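Long-range contacts in putative N-acetylmuramoyl-L-alanine amidase,autolysin cwp6 (Peptoclostridium difficile, PDB 5J72), which probably cleaves the amide bond between N-acetylmuramic acid and L-alanine in peptidoglycan, as a zinc-dependent amidase carried on a cell-wall-anchoring module: residues I456-G461 with M501-D506; L525-H530 with P598-E603. One frame throughout, in Å; residues are numbered along the deposited sequence.

In the fold
Both contacts belong to the amidase domain and meet at one zinc ion, their centres about 12 Å apart. They share a six-stranded mixed sheet in which 498-501, 453-458, 525-532 and 599-606 lie side by side in parallel: interaction 1 joins the first two and the loops beyond them, interaction 2 the last two. Strands 453-458 and 525-532 are themselves neighbours, linked by probable hydrogen bonds such as Asp457 O to Ile529 N at 2.8 Å. Along the chain interaction 1 closes before interaction 2 opens. Each supplies one histidine, His460 and His530, from at or just beyond the C-terminal ends of adjacent strands, and Glu477, which starts helix 477-494, completes the protein ligands.

Interaction 1. Residues I456-G461 with M501-D506; sequences IDPGHG and MTRDTD. With ZN (zinc ion), chain I.
Arg503 reaches across to the end of strand 453-458 and the loop that follows it and donates to two successive backbone carbonyls. Its NE bonds to Pro458 O at 3.1 Å, that oxygen lying 21° out of the guanidinium plane, while NH2 meets Gly459 O at 3.0 Å, close to the plane. The third nitrogen turns back to its own loop, NH1 donating to Thr505 O at 3.1 Å. Gly461 CA sits over one face of the guanidinium, 3.9 Å above its centre, and Pro458 CB lies over the opposite face; the group is thus sandwiched while its hydrogen bonds fix its rotation. CG lies between the backbone N and carbonyl carbon (chi1 66°), and the chain then runs extended to NE, which carries the charged end to these carbonyls.

Nearer the strand, Thr502 grips twice. Its N donates to Ile456 O (2.9 Å, 159° at the hydrogen), continuing the parallel bridge of Ile456 with Met501, and its OG1 donates to the anti lone pair of Asp457 OD1 at 2.7 Å. Met501 CE closes against Pro458 CG at 4.0 Å.

Further out, Arg514 forms a salt bridge with Asp457 and also bonds to Pro458 O and His460 O, so two arginines converge on the same strand end. Asp464 holds His460 ND1, leaving NE2 to bind the zinc ion at 2.2 Å. Glu477 and His530 are the other protein ligands. The contact therefore fixes the backbone that carries a first-shell ligand, and the two cationic groups would be expected to polarise its carbonyls.

Interaction 2. Residues L525-H530 with P598-E603; sequences LFTSIH and PAILVE. With ZN (zinc ion), chain I.
Leu601 CD1 lies over one face of the His530 imidazole, 3.5 Å from His530 CD2, and the two side chains cross at about a right angle. At the ring edge, in plane, is Ser528 OG, 2.9 Å from His530 NE2. The Phe526 ring has Ile600 O near its plane at the edge, and its CD1 approaches Ala599 CB obliquely at 3.9 Å.

These groups stand on one face of a parallel ladder whose bridges run from Phe526 with Ala599 to His530 with Glu603. Five backbone hydrogen bonds alternate in donor strand, and the bond from Ser528 N to Ile600 O is practically straight (3.0 Å, 179° at the hydrogen). On the other face Thr527 CG2 touches both Val602 CG2 and Ile600 CD1, at 3.9 and 4.0 Å, in a layer against which helices 554-569 and 619-637 pack.

At the C-terminal end His530 ND1 binds the zinc ion at 2.2 Å. His530 CG is anti to the carbonyl carbon (chi1 -75°), a setting that brings the ring under Leu601 CD1. Glu603 bends at chi2 (-86°), and its OE2 lies 3.0 Å from water 2, itself a zinc ligand, in a position to accept a hydrogen bond from it, though that water has more acceptors in reach than protons. Ser528 OG is hydrogen-bonded to Asp457 OD2 on the neighbouring strand. An apolar methyl over one face and a hydroxyl in plane at the edge thus border the metal-binding imidazole, while a carboxylate lies beside a metal-bound water, an arrangement consistent with the active site of a zinc amidase.

Interaction 1. Residues I456-G461 with M501-D506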
loop_
_atom_site.group_PDB
_atom_site.type_symbol
_atom_site.label_atom_id
_atom_site.label_comp_id
_atom_site.label_asym_id
_atom_site.label_seq_id
_atom_site.Cartn_x
_atom_site.Cartn_y
_atom_site.Cartn_z
ATOM N N ILE A 456 -4.365 -20.691 12.114
ATOM C CA ILE A 456 -4.663 -21.182 10.776
ATOM C C ILE A 456 -3.339 -21.788 10.234
ATOM O O ILE A 456 -2.309 -21.131 10.285
ATOM C CB ILE A 456 -5.111 -19.998 9.873
ATOM C CG1 ILE A 456 -6.484 -19.403 10.382
ATOM C CG2 ILE A 456 -5.250 -20.462 8.444
ATOM C CD1 ILE A 456 -7.625 -20.502 10.290
ATOM N N ASP A 457 -3.406 -23.021 9.714
ATOM C CA ASP A 457 -2.195 -23.691 9.223
ATOM C C ASP A 457 -2.323 -24.141 7.768
ATOM O O ASP A 457 -2.962 -25.152 7.457
ATOM C CB ASP A 457 -1.949 -24.925 10.163
ATOM C CG ASP A 457 -0.824 -25.833 9.678
ATOM O OD1 ASP A 457 0.251 -25.306 9.346
ATOM O OD2 ASP A 457 -1.044 -27.091 9.624
ATOM N N PRO A 458 -1.751 -23.404 6.826
ATOM C CA PRO A 458 -1.769 -23.755 5.377
ATOM C C PRO A 458 -0.812 -24.977 5.218
ATOM O O PRO A 458 0.380 -24.810 5.484
ATOM C CB PRO A 458 -1.251 -22.489 4.688
ATOM C CG PRO A 458 -1.045 -21.453 5.776
ATOM C CD PRO A 458 -1.008 -22.156 7.090
ATOM N N GLY A 459 -1.299 -26.140 4.795
ATOM C CA GLY A 459 -0.452 -27.333 4.780
ATOM C C GLY A 459 0.708 -27.223 3.811
ATOM O O GLY A 459 0.617 -26.496 2.818
ATOM N N HIS A 460 1.788 -27.955 4.142
ATOM C CA HIS A 460 2.985 -28.062 3.297
ATOM C C HIS A 460 3.637 -26.719 3.125
ATOM O O HIS A 460 3.391 -25.822 3.933
ATOM C CB HIS A 460 2.547 -28.647 1.945
ATOM C CG HIS A 460 1.802 -29.937 2.111
ATOM N ND1 HIS A 460 2.395 -31.099 2.543
ATOM C CD2 HIS A 460 0.462 -30.210 1.964
ATOM C CE1 HIS A 460 1.426 -32.023 2.650
ATOM N NE2 HIS A 460 0.215 -31.565 2.319
ATOM N N GLY A 461 4.513 -26.585 2.112
ATOM C CA GLY A 461 5.230 -25.326 1.881
ATOM C C GLY A 461 6.732 -25.583 1.669
ATOM O O GLY A 461 7.280 -26.567 2.182
ATOM N N MET A 501 -1.108 -17.195 11.922
ATOM C CA MET A 501 -0.935 -18.174 10.852
ATOM C C MET A 501 0.362 -18.943 11.104
ATOM O O MET A 501 1.350 -18.330 11.482
ATOM C CB MET A 501 -0.801 -17.464 9.484
ATOM C CG MET A 501 -2.080 -16.664 9.072
ATOM S SD MET A 501 -2.016 -16.105 7.386
ATOM C CE MET A 501 -2.174 -17.713 6.507
ATOM N N THR A 502 0.406 -20.243 10.889
ATOM C CA THR A 502 1.678 -20.948 11.115
ATOM C C THR A 502 2.728 -20.429 10.106
ATOM O O THR A 502 3.893 -20.327 10.441
ATOM C CB THR A 502 1.492 -22.483 10.978
ATOM O OG1 THR A 502 0.895 -22.750 9.719
ATOM C CG2 THR A 502 0.622 -23.077 12.085
ATOM N N ARG A 503 2.304 -20.103 8.890
ATOM C CA ARG A 503 3.162 -19.486 7.890
ATOM C C ARG A 503 2.286 -18.560 7.042
ATOM O O ARG A 503 1.083 -18.862 6.827
ATOM C CB ARG A 503 3.852 -20.537 6.992
ATOM C CG ARG A 503 2.876 -21.327 6.091
ATOM C CD ARG A 503 3.638 -22.298 5.127
ATOM N NE ARG A 503 2.705 -23.114 4.316
ATOM C CZ ARG A 503 2.460 -22.865 3.040
ATOM N NH1 ARG A 503 3.024 -21.851 2.412
ATOM N NH2 ARG A 503 1.636 -23.677 2.364
ATOM N N ASP A 504 2.842 -17.448 6.573
ATOM C CA ASP A 504 2.029 -16.559 5.737
ATOM C C ASP A 504 2.726 -16.391 4.412
ATOM O O ASP A 504 2.346 -15.542 3.603
ATOM C CB ASP A 504 1.822 -15.199 6.397
ATOM C CG ASP A 504 3.093 -14.642 7.005
ATOM O OD1 ASP A 504 4.132 -14.616 6.302
ATOM O OD2 ASP A 504 3.049 -14.229 8.174
ATOM N N THR A 505 3.737 -17.194 4.174
ATOM C CA THR A 505 4.436 -17.174 2.918
ATOM C C THR A 505 4.921 -18.575 2.576
ATOM O O THR A 505 4.786 -19.507 3.380
ATOM C CB THR A 505 5.660 -16.209 3.024
ATOM O OG1 THR A 505 6.063 -15.876 1.694
ATOM C CG2 THR A 505 6.781 -16.835 3.778
ATOM N N ASP A 506 5.510 -18.745 1.398
ATOM C CA ASP A 506 6.013 -20.048 1.031
ATOM C C ASP A 506 7.243 -20.320 1.858
ATOM O O ASP A 506 8.214 -19.587 1.738
ATOM C CB ASP A 506 6.340 -20.111 -0.461
ATOM C CG ASP A 506 6.738 -21.506 -0.939
ATOM O OD1 ASP A 506 6.314 -22.494 -0.324
ATOM O OD2 ASP A 506 7.463 -21.600 -1.935
HETATM ZN ZN ZN I . -1.915 -32.248 2.535
HETATM O O HOH W 1 -1.401 -33.787 3.954
HETATM O O HOH W 2 -3.690 -33.381 2.062
HETATM O O HOH W 3 -1.173 -33.843 0.981
#

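Interaction 2. Residues L525-H530 with P598-E603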
loop_
_atom_site.group_PDB
_atom_site.type_symbol
_atom_site.label_atom_id
_atom_site.label_comp_id
_atom_site.label_asym_id
_atom_site.label_seq_id
_atom_site.Cartn_x
_atom_site.Cartn_y
_atom_site.Cartn_z
ATOM N N LEU A 525 -9.235 -22.656 18.571
ATOM C CA LEU A 525 -9.321 -23.702 17.525
ATOM C C LEU A 525 -8.132 -23.571 16.584
ATOM O O LEU A 525 -7.741 -22.448 16.268
ATOM C CB LEU A 525 -10.594 -23.555 16.680
ATOM C CG LEU A 525 -10.742 -24.597 15.551
ATOM C CD1 LEU A 525 -11.123 -25.988 16.206
ATOM C CD2 LEU A 525 -11.850 -24.264 14.547
ATOM N N PHE A 526 -7.571 -24.701 16.171
ATOM C CA PHE A 526 -6.464 -24.812 15.233
ATOM C C PHE A 526 -7.045 -25.440 14.018
ATOM O O PHE A 526 -7.642 -26.531 14.114
ATOM C CB PHE A 526 -5.353 -25.676 15.841
ATOM C CG PHE A 526 -4.224 -26.041 14.886
ATOM C CD1 PHE A 526 -4.388 -27.032 13.934
ATOM C CD2 PHE A 526 -2.992 -25.423 14.979
ATOM C CE1 PHE A 526 -3.320 -27.390 13.081
ATOM C CE2 PHE A 526 -1.939 -25.775 14.145
ATOM C CZ PHE A 526 -2.117 -26.761 13.198
ATOM N N THR A 527 -6.896 -24.802 12.832
ATOM C CA THR A 527 -7.433 -25.361 11.620
ATOM C C THR A 527 -6.318 -25.535 10.576
ATOM O O THR A 527 -5.752 -24.537 10.138
ATOM C CB THR A 527 -8.505 -24.447 11.054
ATOM O OG1 THR A 527 -9.524 -24.271 12.055
ATOM C CG2 THR A 527 -9.206 -25.019 9.861
ATOM N N SER A 528 -6.035 -26.784 10.182
ATOM C CA SER A 528 -5.059 -27.055 9.146
ATOM C C SER A 528 -5.805 -27.115 7.841
ATOM O O SER A 528 -6.894 -27.702 7.777
ATOM C CB SER A 528 -4.309 -28.354 9.485
ATOM O OG SER A 528 -3.332 -28.667 8.505
ATOM N N ILE A 529 -5.277 -26.510 6.763
ATOM C CA ILE A 529 -5.977 -26.450 5.507
ATOM C C ILE A 529 -5.152 -27.171 4.482
ATOM O O ILE A 529 -3.985 -26.821 4.261
ATOM C CB ILE A 529 -6.208 -24.942 5.097
ATOM C CG1 ILE A 529 -7.220 -24.306 6.103
ATOM C CG2 ILE A 529 -6.818 -24.825 3.681
ATOM C CD1 ILE A 529 -7.410 -22.798 5.903
ATOM N N HIS A 530 -5.759 -28.158 3.846
ATOM C CA HIS A 530 -5.102 -29.023 2.873
ATOM C C HIS A 530 -5.984 -29.272 1.642
ATOM O O HIS A 530 -7.158 -28.897 1.640
ATOM C CB HIS A 530 -4.803 -30.378 3.551
ATOM C CG HIS A 530 -3.639 -30.318 4.501
ATOM N ND1 HIS A 530 -2.397 -30.889 4.193
ATOM C CD2 HIS A 530 -3.534 -29.740 5.733
ATOM C CE1 HIS A 530 -1.611 -30.617 5.231
ATOM N NE2 HIS A 530 -2.230 -29.929 6.188
ATOM N N PRO A 598 -8.219 -27.740 20.603
ATOM C CA PRO A 598 -9.098 -28.278 19.556
ATOM C C PRO A 598 -8.465 -28.043 18.142
ATOM O O PRO A 598 -8.051 -26.935 17.836
ATOM C CB PRO A 598 -10.406 -27.495 19.755
ATOM C CG PRO A 598 -10.315 -26.906 21.061
ATOM C CD PRO A 598 -8.850 -26.607 21.286
ATOM N N ALA A 599 -8.456 -29.084 17.306
ATOM C CA ALA A 599 -7.798 -29.053 16.007
ATOM C C ALA A 599 -8.494 -29.877 15.007
ATOM O O ALA A 599 -9.002 -30.937 15.351
ATOM C CB ALA A 599 -6.361 -29.590 16.162
ATOM N N ILE A 600 -8.560 -29.421 13.760
ATOM C CA ILE A 600 -9.174 -30.160 12.675
ATOM C C ILE A 600 -8.316 -29.964 11.462
ATOM O O ILE A 600 -7.469 -29.044 11.424
ATOM C CB ILE A 600 -10.586 -29.684 12.297
ATOM C CG1 ILE A 600 -10.526 -28.139 11.984
ATOM C CG2 ILE A 600 -11.584 -29.948 13.498
ATOM C CD1 ILE A 600 -11.795 -27.647 11.375
ATOM N N LEU A 601 -8.546 -30.782 10.452
ATOM C CA LEU A 601 -7.832 -30.663 9.212
ATOM C C LEU A 601 -8.822 -30.728 8.097
ATOM O O LEU A 601 -9.513 -31.724 7.891
ATOM C CB LEU A 601 -6.738 -31.723 9.036
ATOM C CG LEU A 601 -5.862 -31.620 7.775
ATOM C CD1 LEU A 601 -4.490 -32.184 8.087
ATOM C CD2 LEU A 601 -6.422 -32.338 6.571
ATOM N N VAL A 602 -8.902 -29.640 7.345
ATOM C CA VAL A 602 -9.829 -29.502 6.248
ATOM C C VAL A 602 -9.209 -29.909 4.956
ATOM O O VAL A 602 -8.162 -29.384 4.607
ATOM C CB VAL A 602 -10.278 -28.011 6.115
ATOM C CG1 VAL A 602 -11.279 -27.840 4.967
ATOM C CG2 VAL A 602 -10.870 -27.521 7.448
ATOM N N GLU A 603 -9.848 -30.869 4.213
ATOM C CA GLU A 603 -9.384 -31.220 2.870
ATOM C C GLU A 603 -10.400 -30.531 1.998
ATOM O O GLU A 603 -11.467 -31.125 1.702
ATOM C CB GLU A 603 -9.427 -32.732 2.642
ATOM C CG GLU A 603 -8.445 -33.420 3.573
ATOM C CD GLU A 603 -7.036 -33.462 2.963
ATOM O OE1 GLU A 603 -6.816 -32.853 1.911
ATOM O OE2 GLU A 603 -6.165 -34.110 3.552
HETATM ZN ZN ZN I . -1.915 -32.248 2.535
HETATM O O HOH W 2 -3.690 -33.381 2.062
HETATM O O HOH W 1 -1.401 -33.787 3.954
HETATM O O HOH W 3 -1.173 -33.843 0.981
#